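Local coordinates for protein hydroxylase, putative (Mycobacterium tuberculosis, PDB 3AFF) that probably ortho-hydroxylates the phenolic secosteroid 3-HSA in cholesterol catabolism, serving as the flavin-dependent oxygenase component of the HsaAB monooxygenase, at residues S11-I16 against F69-R74; L208-M213 against F385-G390; R295-N300 against V327-R332. All coordinates share one frame; numbering follows the deposited sequence.

Contact 1. Residues S11-I16 against F69-R74; sequences SVLAAI and FEATRR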
loop_
_atom_site.group_PDB
_atom_site.type_symbol
_atom_site.label_atom_id
_atom_site.label_comp_id
_atom_site.label_asym_id
_atom_site.label_seq_id
_atom_site.Cartn_x
_atom_site.Cartn_y
_atom_site.Cartn_z
ATOM N N SER A 11 -24.844 -35.143 29.036
ATOM C CA SER A 11 -24.678 -36.618 28.993
ATOM C C SER A 11 -24.926 -37.237 27.643
ATOM O O SER A 11 -24.371 -38.302 27.337
ATOM C CB SER A 11 -25.477 -37.341 30.083
ATOM O OG SER A 11 -26.858 -37.385 29.790
ATOM N N VAL A 12 -25.808 -36.602 26.841
ATOM C CA VAL A 12 -26.005 -37.032 25.460
ATOM C C VAL A 12 -24.716 -36.858 24.738
ATOM O O VAL A 12 -24.237 -37.789 24.099
ATOM C CB VAL A 12 -27.200 -36.281 24.752
ATOM C CG1 VAL A 12 -27.377 -36.756 23.364
ATOM C CG2 VAL A 12 -28.476 -36.546 25.494
ATOM N N LEU A 13 -24.128 -35.677 24.840
ATOM C CA LEU A 13 -22.837 -35.394 24.137
ATOM C C LEU A 13 -21.761 -36.457 24.502
ATOM O O LEU A 13 -21.116 -37.078 23.631
ATOM C CB LEU A 13 -22.385 -33.953 24.481
ATOM C CG LEU A 13 -21.922 -32.929 23.435
ATOM C CD1 LEU A 13 -22.390 -33.238 22.020
ATOM C CD2 LEU A 13 -22.261 -31.494 23.802
ATOM N N ALA A 14 -21.619 -36.693 25.818
ATOM C CA ALA A 14 -20.765 -37.761 26.377
ATOM C C ALA A 14 -20.994 -39.135 25.743
ATOM O O ALA A 14 -20.042 -39.802 25.371
ATOM C CB ALA A 14 -20.975 -37.837 27.908
ATOM N N ALA A 15 -22.275 -39.514 25.596
ATOM C CA ALA A 15 -22.696 -40.763 24.977
ATOM C C ALA A 15 -22.474 -40.864 23.458
ATOM O O ALA A 15 -22.257 -41.942 22.922
ATOM C CB ALA A 15 -24.162 -41.034 25.330
ATOM N N ILE A 16 -22.572 -39.744 22.765
ATOM C CA ILE A 16 -22.175 -39.657 21.347
ATOM C C ILE A 16 -20.671 -39.969 21.180
ATOM O O ILE A 16 -20.260 -40.721 20.287
ATOM C CB ILE A 16 -22.594 -38.256 20.757
ATOM C CG1 ILE A 16 -24.106 -38.289 20.431
ATOM C CG2 ILE A 16 -21.800 -37.934 19.518
ATOM C CD1 ILE A 16 -24.793 -36.948 20.409
ATOM N N PHE A 69 -24.957 -28.341 17.630
ATOM C CA PHE A 69 -23.978 -28.300 16.496
ATOM C C PHE A 69 -22.632 -28.998 16.755
ATOM O O PHE A 69 -22.094 -29.677 15.865
ATOM C CB PHE A 69 -23.836 -26.879 15.906
ATOM C CG PHE A 69 -25.120 -26.359 15.331
ATOM C CD1 PHE A 69 -25.771 -27.061 14.313
ATOM C CD2 PHE A 69 -25.719 -25.189 15.827
ATOM C CE1 PHE A 69 -27.005 -26.581 13.778
ATOM C CE2 PHE A 69 -26.923 -24.695 15.307
ATOM C CZ PHE A 69 -27.591 -25.380 14.285
ATOM N N GLU A 70 -22.148 -28.923 18.008
ATOM C CA GLU A 70 -20.965 -29.665 18.450
ATOM C C GLU A 70 -21.099 -31.174 18.297
ATOM O O GLU A 70 -20.208 -31.848 17.797
ATOM C CB GLU A 70 -20.630 -29.299 19.939
ATOM C CG GLU A 70 -19.625 -30.221 20.601
ATOM C CD GLU A 70 -18.224 -30.111 19.964
ATOM O OE1 GLU A 70 -17.420 -31.107 20.107
ATOM O OE2 GLU A 70 -17.973 -29.051 19.285
ATOM N N ALA A 71 -22.233 -31.704 18.763
ATOM C CA ALA A 71 -22.645 -33.060 18.461
ATOM C C ALA A 71 -22.547 -33.470 16.995
ATOM O O ALA A 71 -22.020 -34.569 16.675
ATOM C CB ALA A 71 -24.123 -33.267 19.005
ATOM N N THR A 72 -23.064 -32.641 16.084
ATOM C CA THR A 72 -22.951 -32.959 14.656
ATOM C C THR A 72 -21.516 -32.888 14.122
ATOM O O THR A 72 -21.150 -33.608 13.182
ATOM C CB THR A 72 -23.867 -32.033 13.782
ATOM O OG1 THR A 72 -23.333 -30.705 13.736
ATOM C CG2 THR A 72 -25.307 -31.985 14.398
ATOM N N ARG A 73 -20.737 -31.948 14.660
ATOM C CA ARG A 73 -19.298 -31.802 14.309
ATOM C C ARG A 73 -18.544 -33.098 14.645
ATOM O O ARG A 73 -17.826 -33.651 13.795
ATOM C CB ARG A 73 -18.678 -30.592 15.057
ATOM C CG ARG A 73 -17.223 -30.221 14.529
ATOM C CD ARG A 73 -16.395 -29.364 15.517
ATOM N NE ARG A 73 -16.237 -30.006 16.825
ATOM C CZ ARG A 73 -15.385 -31.015 17.054
ATOM N NH1 ARG A 73 -14.577 -31.450 16.123
ATOM N NH2 ARG A 73 -15.301 -31.570 18.249
ATOM N N ARG A 74 -18.739 -33.604 15.863
ATOM C CA ARG A 74 -18.163 -34.910 16.284
ATOM C C ARG A 74 -18.569 -36.061 15.400
ATOM O O ARG A 74 -17.705 -36.820 14.896
ATOM C CB ARG A 74 -18.541 -35.271 17.734
ATOM C CG ARG A 74 -18.230 -34.205 18.717
ATOM C CD ARG A 74 -18.471 -34.674 20.206
ATOM N NE ARG A 74 -18.212 -33.562 21.115
ATOM C CZ ARG A 74 -18.266 -33.623 22.450
ATOM N NH1 ARG A 74 -18.552 -34.755 23.076
ATOM N NH2 ARG A 74 -18.056 -32.522 23.143
#
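Leu13 and Ala71 mark the place where helix segments 11-16 and 69-74 approach each other, with CA of Leu13 6.1 Å from CA of Ala71. The segment axes are almost exactly parallel, 3° apart, and come within 10.3 Å. Ala71 suits this position because its short side chain offers only a methyl: CD1 of Leu13 presses on CB of Ala71 at 3.5 Å, tighter than usual carbon packing, while CD1 of Ile16 touches the same CB at 4.0 Å. Beside this apolar patch the long Arg74 reaches back across the groove. Its chain is extended from CG to NE, and it crosses the side chain of Leu13 at about a right angle, with CG of Leu13 3.7 Å above one face of the guanidinium, offset toward the rim. The edge of that group is used by Glu70, whose OE1 takes a nearly straight bond (174°) from Arg74 NE at 2.8 Å through its anti lone pair. Arg73 grips the same carboxylate side-on through NE and NH2, so OE1 is shared by two arginines. Arg74 NH1 also makes a salt bridge to Asp17, one turn beyond Leu13, tying its charge to both helices. Apolar packing bordered by a salt-bridge network joins two helices here in the helical N-terminal domain of the acyl-CoA dehydrogenase fold.

Contact 2. Residues L208-M213 against F385-G390; sequences LSYKAM and FGLPPG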
loop_
_atom_site.group_PDB
_atom_site.type_symbol
_atom_site.label_atom_id
_atom_site.label_comp_id
_atom_site.label_asym_id
_atom_site.label_seq_id
_atom_site.Cartn_x
_atom_site.Cartn_y
_atom_site.Cartn_z
ATOM N N LEU A 208 -46.382 -23.714 7.661
ATOM C CA LEU A 208 -45.826 -22.655 8.480
ATOM C C LEU A 208 -45.052 -21.708 7.546
ATOM O O LEU A 208 -44.116 -22.149 6.844
ATOM C CB LEU A 208 -44.886 -23.224 9.572
ATOM C CG LEU A 208 -44.099 -22.149 10.341
ATOM C CD1 LEU A 208 -45.069 -21.275 11.108
ATOM C CD2 LEU A 208 -43.062 -22.744 11.281
ATOM N N SER A 209 -45.470 -20.439 7.545
ATOM C CA SER A 209 -44.905 -19.392 6.702
ATOM C C SER A 209 -43.519 -18.939 7.217
ATOM O O SER A 209 -43.274 -18.887 8.438
ATOM C CB SER A 209 -45.893 -18.240 6.755
ATOM O OG SER A 209 -45.459 -17.104 6.037
ATOM N N TYR A 210 -42.633 -18.623 6.289
ATOM C CA TYR A 210 -41.315 -18.030 6.610
ATOM C C TYR A 210 -41.539 -16.662 7.247
ATOM O O TYR A 210 -40.780 -16.279 8.149
ATOM C CB TYR A 210 -40.498 -17.873 5.338
ATOM C CG TYR A 210 -39.787 -19.123 4.890
ATOM C CD1 TYR A 210 -40.037 -20.363 5.513
ATOM C CD2 TYR A 210 -38.834 -19.075 3.867
ATOM C CE1 TYR A 210 -39.374 -21.518 5.123
ATOM C CE2 TYR A 210 -38.150 -20.291 3.446
ATOM C CZ TYR A 210 -38.454 -21.468 4.069
ATOM O OH TYR A 210 -37.840 -22.634 3.724
ATOM N N LYS A 211 -42.622 -15.956 6.853
ATOM C CA LYS A 211 -42.897 -14.668 7.418
ATOM C C LYS A 211 -43.158 -14.799 8.954
ATOM O O LYS A 211 -42.528 -14.111 9.794
ATOM C CB LYS A 211 -44.036 -14.029 6.663
ATOM C CG LYS A 211 -44.463 -12.687 7.282
ATOM C CD LYS A 211 -45.797 -12.143 6.750
ATOM C CE LYS A 211 -45.868 -10.608 6.988
ATOM N NZ LYS A 211 -44.565 -9.890 6.504
ATOM N N ALA A 212 -44.043 -15.732 9.311
ATOM C CA ALA A 212 -44.408 -16.022 10.679
ATOM C C ALA A 212 -43.245 -16.464 11.550
ATOM O O ALA A 212 -43.118 -16.044 12.707
ATOM C CB ALA A 212 -45.593 -17.096 10.716
ATOM N N MET A 213 -42.409 -17.348 11.031
ATOM C CA MET A 213 -41.199 -17.747 11.732
ATOM C C MET A 213 -40.320 -16.476 12.006
ATOM O O MET A 213 -39.934 -16.170 13.174
ATOM C CB MET A 213 -40.538 -18.814 10.856
ATOM C CG MET A 213 -39.284 -19.484 11.303
ATOM S SD MET A 213 -39.341 -21.164 10.576
ATOM C CE MET A 213 -39.476 -20.688 8.802
ATOM N N PHE A 385 -42.676 -13.829 -4.942
ATOM C CA PHE A 385 -43.117 -15.219 -4.712
ATOM C C PHE A 385 -43.731 -15.591 -3.355
ATOM O O PHE A 385 -43.715 -16.769 -2.978
ATOM C CB PHE A 385 -41.999 -16.194 -5.095
ATOM C CG PHE A 385 -41.341 -15.856 -6.390
ATOM C CD1 PHE A 385 -41.990 -16.109 -7.614
ATOM C CD2 PHE A 385 -40.027 -15.343 -6.401
ATOM C CE1 PHE A 385 -41.342 -15.782 -8.828
ATOM C CE2 PHE A 385 -39.393 -15.035 -7.539
ATOM C CZ PHE A 385 -40.023 -15.245 -8.789
ATOM N N GLY A 386 -44.276 -14.606 -2.631
ATOM C CA GLY A 386 -44.807 -14.822 -1.331
ATOM C C GLY A 386 -43.813 -14.757 -0.211
ATOM O O GLY A 386 -44.197 -14.885 0.955
ATOM N N LEU A 387 -42.541 -14.531 -0.544
ATOM C CA LEU A 387 -41.450 -14.533 0.425
ATOM C C LEU A 387 -41.530 -13.308 1.365
ATOM O O LEU A 387 -42.111 -12.261 0.988
ATOM C CB LEU A 387 -40.106 -14.584 -0.331
ATOM C CG LEU A 387 -39.711 -16.000 -0.767
ATOM C CD1 LEU A 387 -38.715 -16.015 -1.966
ATOM C CD2 LEU A 387 -39.200 -16.845 0.406
ATOM N N PRO A 388 -40.931 -13.410 2.579
ATOM C CA PRO A 388 -40.867 -12.253 3.464
ATOM C C PRO A 388 -39.741 -11.324 3.008
ATOM O O PRO A 388 -38.972 -11.716 2.157
ATOM C CB PRO A 388 -40.501 -12.880 4.829
ATOM C CG PRO A 388 -39.825 -14.202 4.489
ATOM C CD PRO A 388 -40.192 -14.583 3.116
ATOM N N PRO A 389 -39.635 -10.092 3.572
ATOM C CA PRO A 389 -38.554 -9.199 3.191
ATOM C C PRO A 389 -37.244 -9.910 3.441
ATOM O O PRO A 389 -37.057 -10.513 4.508
ATOM C CB PRO A 389 -38.668 -8.008 4.167
ATOM C CG PRO A 389 -39.924 -8.134 4.825
ATOM C CD PRO A 389 -40.510 -9.517 4.602
ATOM N N GLY A 390 -36.352 -9.803 2.465
ATOM C CA GLY A 390 -35.099 -10.533 2.438
ATOM C C GLY A 390 -34.199 -10.327 3.642
ATOM O O GLY A 390 -33.472 -11.289 4.025
#
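Tyr210 and Lys211 pack against Pro388 where a strand of the central beta domain of this acyl-CoA dehydrogenase-like fold turns into a short helix, facing a loop close to the C terminus. Strand 207-209 ends at Ser209, the N-cap of helix 210-214, and the irregular segment 385-390 lies alongside the first turn. Tyr210 can be followed outward. Its CB meets the CG-CD side of the proline ring, 3.8 Å from CG of Pro388 and slightly farther from CD. CG of Tyr210 is then placed anti to the carbonyl carbon, beside the backbone N (chi1 -82°), and the ring runs beside Leu387, the two side chains pointing the same way. On the ring, CD2 meets CD2 of Leu387 at 4.1 Å, approached obliquely. Beyond CD2, two more aromatic rings, Trp233 and Phe166, meet the tyrosine ring with their planes inclined to it, and Met393 of helix 390-393 also touches this side chain. The tyrosine side chain also comes within about 4 Å of that of Tyr120, an FMN-binding residue by similarity, so this packing probably forms part of the second shell of the flavin site.

Proline suits the facing position, since it presents a compact apolar ring and has no backbone N-H to satisfy. CB of Pro388 touches the start of the lysine, 4.0 Å from CA of Lys211. Farther out, the lysine chain bends at its last torsion (chi4 49°), and NZ of Lys211 passes 4.5 Å from CD of Pro389. At the other end of the loop, Phe385 stacks on Phe385 of the second subunit. The helix start is secured by a capping bond from Lys211 N to Ser209 OG, 3.2 Å long with an angle of 138° at the hydrogen.

Contact 3. Residues R295-N300 against V327-R332; sequences RQLIGN and VRATGR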
loop_
_atom_site.group_PDB
_atom_site.type_symbol
_atom_site.label_atom_id
_atom_site.label_comp_id
_atom_site.label_asym_id
_atom_site.label_seq_id
_atom_site.Cartn_x
_atom_site.Cartn_y
_atom_site.Cartn_z
ATOM N N ARG A 295 -14.410 -22.075 15.718
ATOM C CA ARG A 295 -14.670 -21.027 16.726
ATOM C C ARG A 295 -15.562 -19.952 16.150
ATOM O O ARG A 295 -16.442 -19.450 16.811
ATOM C CB ARG A 295 -13.396 -20.289 17.133
ATOM C CG ARG A 295 -12.358 -21.017 17.971
ATOM C CD ARG A 295 -11.145 -20.024 18.199
ATOM N NE ARG A 295 -9.909 -20.609 17.652
ATOM C CZ ARG A 295 -9.273 -21.644 18.209
ATOM N NH1 ARG A 295 -9.718 -22.192 19.353
ATOM N NH2 ARG A 295 -8.190 -22.136 17.638
ATOM N N GLN A 296 -15.241 -19.531 14.925
ATOM C CA GLN A 296 -16.007 -18.496 14.231
ATOM C C GLN A 296 -17.487 -18.933 14.017
ATOM O O GLN A 296 -18.416 -18.188 14.426
ATOM C CB GLN A 296 -15.305 -18.178 12.905
ATOM C CG GLN A 296 -15.954 -17.128 11.993
ATOM C CD GLN A 296 -15.192 -17.020 10.628
ATOM O OE1 GLN A 296 -14.892 -18.048 9.950
ATOM N NE2 GLN A 296 -14.812 -15.775 10.262
ATOM N N LEU A 297 -17.720 -20.126 13.458
ATOM C CA LEU A 297 -19.127 -20.603 13.210
ATOM C C LEU A 297 -19.986 -20.752 14.486
ATOM O O LEU A 297 -21.119 -20.295 14.554
ATOM C CB LEU A 297 -19.102 -21.965 12.517
ATOM C CG LEU A 297 -20.392 -22.554 11.875
ATOM C CD1 LEU A 297 -20.830 -21.686 10.712
ATOM C CD2 LEU A 297 -20.134 -23.958 11.422
ATOM N N ILE A 298 -19.432 -21.440 15.481
ATOM C CA ILE A 298 -20.138 -21.763 16.707
ATOM C C ILE A 298 -20.208 -20.527 17.579
ATOM O O ILE A 298 -21.117 -20.369 18.406
ATOM C CB ILE A 298 -19.415 -22.950 17.412
ATOM C CG1 ILE A 298 -20.383 -23.722 18.308
ATOM C CG2 ILE A 298 -18.070 -22.476 18.138
ATOM C CD1 ILE A 298 -21.626 -24.200 17.630
ATOM N N GLY A 299 -19.243 -19.618 17.379
ATOM C CA GLY A 299 -19.277 -18.321 18.021
ATOM C C GLY A 299 -20.495 -17.463 17.757
ATOM O O GLY A 299 -20.982 -16.787 18.670
ATOM N N ASN A 300 -20.949 -17.398 16.499
ATOM C CA ASN A 300 -22.145 -16.634 16.186
ATOM C C ASN A 300 -23.392 -17.286 16.796
ATOM O O ASN A 300 -24.294 -16.596 17.215
ATOM C CB ASN A 300 -22.276 -16.598 14.656
ATOM C CG ASN A 300 -21.133 -15.872 14.037
ATOM O OD1 ASN A 300 -20.539 -16.286 13.031
ATOM N ND2 ASN A 300 -20.809 -14.780 14.643
ATOM N N VAL A 327 -19.937 -19.074 4.573
ATOM C CA VAL A 327 -18.903 -19.301 3.553
ATOM C C VAL A 327 -17.467 -19.219 4.052
ATOM O O VAL A 327 -16.640 -19.970 3.568
ATOM C CB VAL A 327 -19.049 -18.436 2.235
ATOM C CG1 VAL A 327 -20.382 -18.729 1.603
ATOM C CG2 VAL A 327 -18.939 -17.001 2.549
ATOM N N ARG A 328 -17.158 -18.337 4.997
ATOM C CA ARG A 328 -15.770 -18.245 5.443
ATOM C C ARG A 328 -15.366 -19.561 6.138
ATOM O O ARG A 328 -14.320 -20.125 5.838
ATOM C CB ARG A 328 -15.560 -17.066 6.382
ATOM C CG ARG A 328 -16.007 -15.720 5.779
ATOM C CD ARG A 328 -15.346 -14.484 6.443
ATOM N NE ARG A 328 -15.689 -13.263 5.660
ATOM C CZ ARG A 328 -15.797 -12.024 6.175
ATOM N NH1 ARG A 328 -15.570 -11.822 7.471
ATOM N NH2 ARG A 328 -16.132 -10.972 5.414
ATOM N N ALA A 329 -16.218 -20.059 7.040
ATOM C CA ALA A 329 -15.912 -21.270 7.778
ATOM C C ALA A 329 -15.756 -22.472 6.870
ATOM O O ALA A 329 -14.783 -23.209 6.956
ATOM C CB ALA A 329 -16.973 -21.537 8.802
ATOM N N THR A 330 -16.725 -22.659 5.994
ATOM C CA THR A 330 -16.784 -23.794 5.159
ATOM C C THR A 330 -15.677 -23.691 4.087
ATOM O O THR A 330 -15.025 -24.686 3.762
ATOM C CB THR A 330 -18.232 -23.928 4.608
ATOM O OG1 THR A 330 -19.152 -24.312 5.657
ATOM C CG2 THR A 330 -18.306 -24.998 3.566
ATOM N N GLY A 331 -15.467 -22.496 3.538
ATOM C CA GLY A 331 -14.310 -22.233 2.627
ATOM C C GLY A 331 -12.903 -22.537 3.159
ATOM O O GLY A 331 -12.098 -23.221 2.479
ATOM N N ARG A 332 -12.623 -22.066 4.375
ATOM C CA ARG A 332 -11.359 -22.346 5.073
ATOM C C ARG A 332 -11.169 -23.850 5.304
ATOM O O ARG A 332 -10.076 -24.402 5.086
ATOM C CB ARG A 332 -11.309 -21.669 6.435
ATOM C CG ARG A 332 -11.159 -20.155 6.421
ATOM C CD ARG A 332 -11.626 -19.613 7.834
ATOM N NE ARG A 332 -10.635 -19.413 8.943
ATOM C CZ ARG A 332 -9.346 -19.027 8.839
ATOM N NH1 ARG A 332 -8.756 -18.792 7.649
ATOM N NH2 ARG A 332 -8.620 -18.871 9.953
#
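The amide of Gln296 and the guanidinium of Arg328 are turned 44° from each other, and the two side chains cross at about a right angle. They meet through the aliphatic part of the arginine: OE1 of Gln296 lies 3.8 Å from CB of Arg328, and NE2 of Gln296 lies 4.1 Å from CD of Arg328. The guanidinium itself leads away, in keeping with its exposed position, and lies close to the like charge of Arg324. This is an antiparallel helix pair in the C-terminal helical bundle of the acyl-CoA dehydrogenase fold, the segment axes being 9.4 Å apart at closest approach with their directions 153° apart.

Gln296 reaches across because its CG stands anti to the backbone N (chi1 179°) and the chain stays extended beyond it. A long, flexible, uncharged side chain suits a boundary that is only partly buried. The cost is polar: OE1 of Gln296 is buried by this contact with no partner in the model, and N of Ala329, 3.8 Å away, is too far to satisfy it. CD of Arg332, one turn on from Arg328, comes to 4.2 Å from OE1 of Gln296. The NH2 of Arg332 makes a long, weak ion pair with Asp289. One residue along from Gln296, Leu297 turns inward and also packs on Ser242 and Val246 of helix 233-259, linking a third helix of the bundle. Opposite it a small residue lets the backbones come close, with CB of Leu297 4.3 Å from CB of Ala329.

How the contacts relate
From the N terminus, contact 1 closes first, bringing helix 65-76 back beside helix 9-33 within the N-terminal helical domain. The chain then builds the beta domain, and at 208-213 it opens a much longer loop that contact 2 closes only when 385-390 returns near the C terminus. Contact 3 lies wholly within that loop, a short excursion pairing helices 286-309 and 316-342 of the C-terminal bundle. Contacts 1 and 3 meet directly, CB of Phe69 packing on CD1 of Ile298 at 3.9 Å, which joins the two helical domains. Contact 2 stands apart, its centre 32 Å from that of contact 1, across the chain's centre.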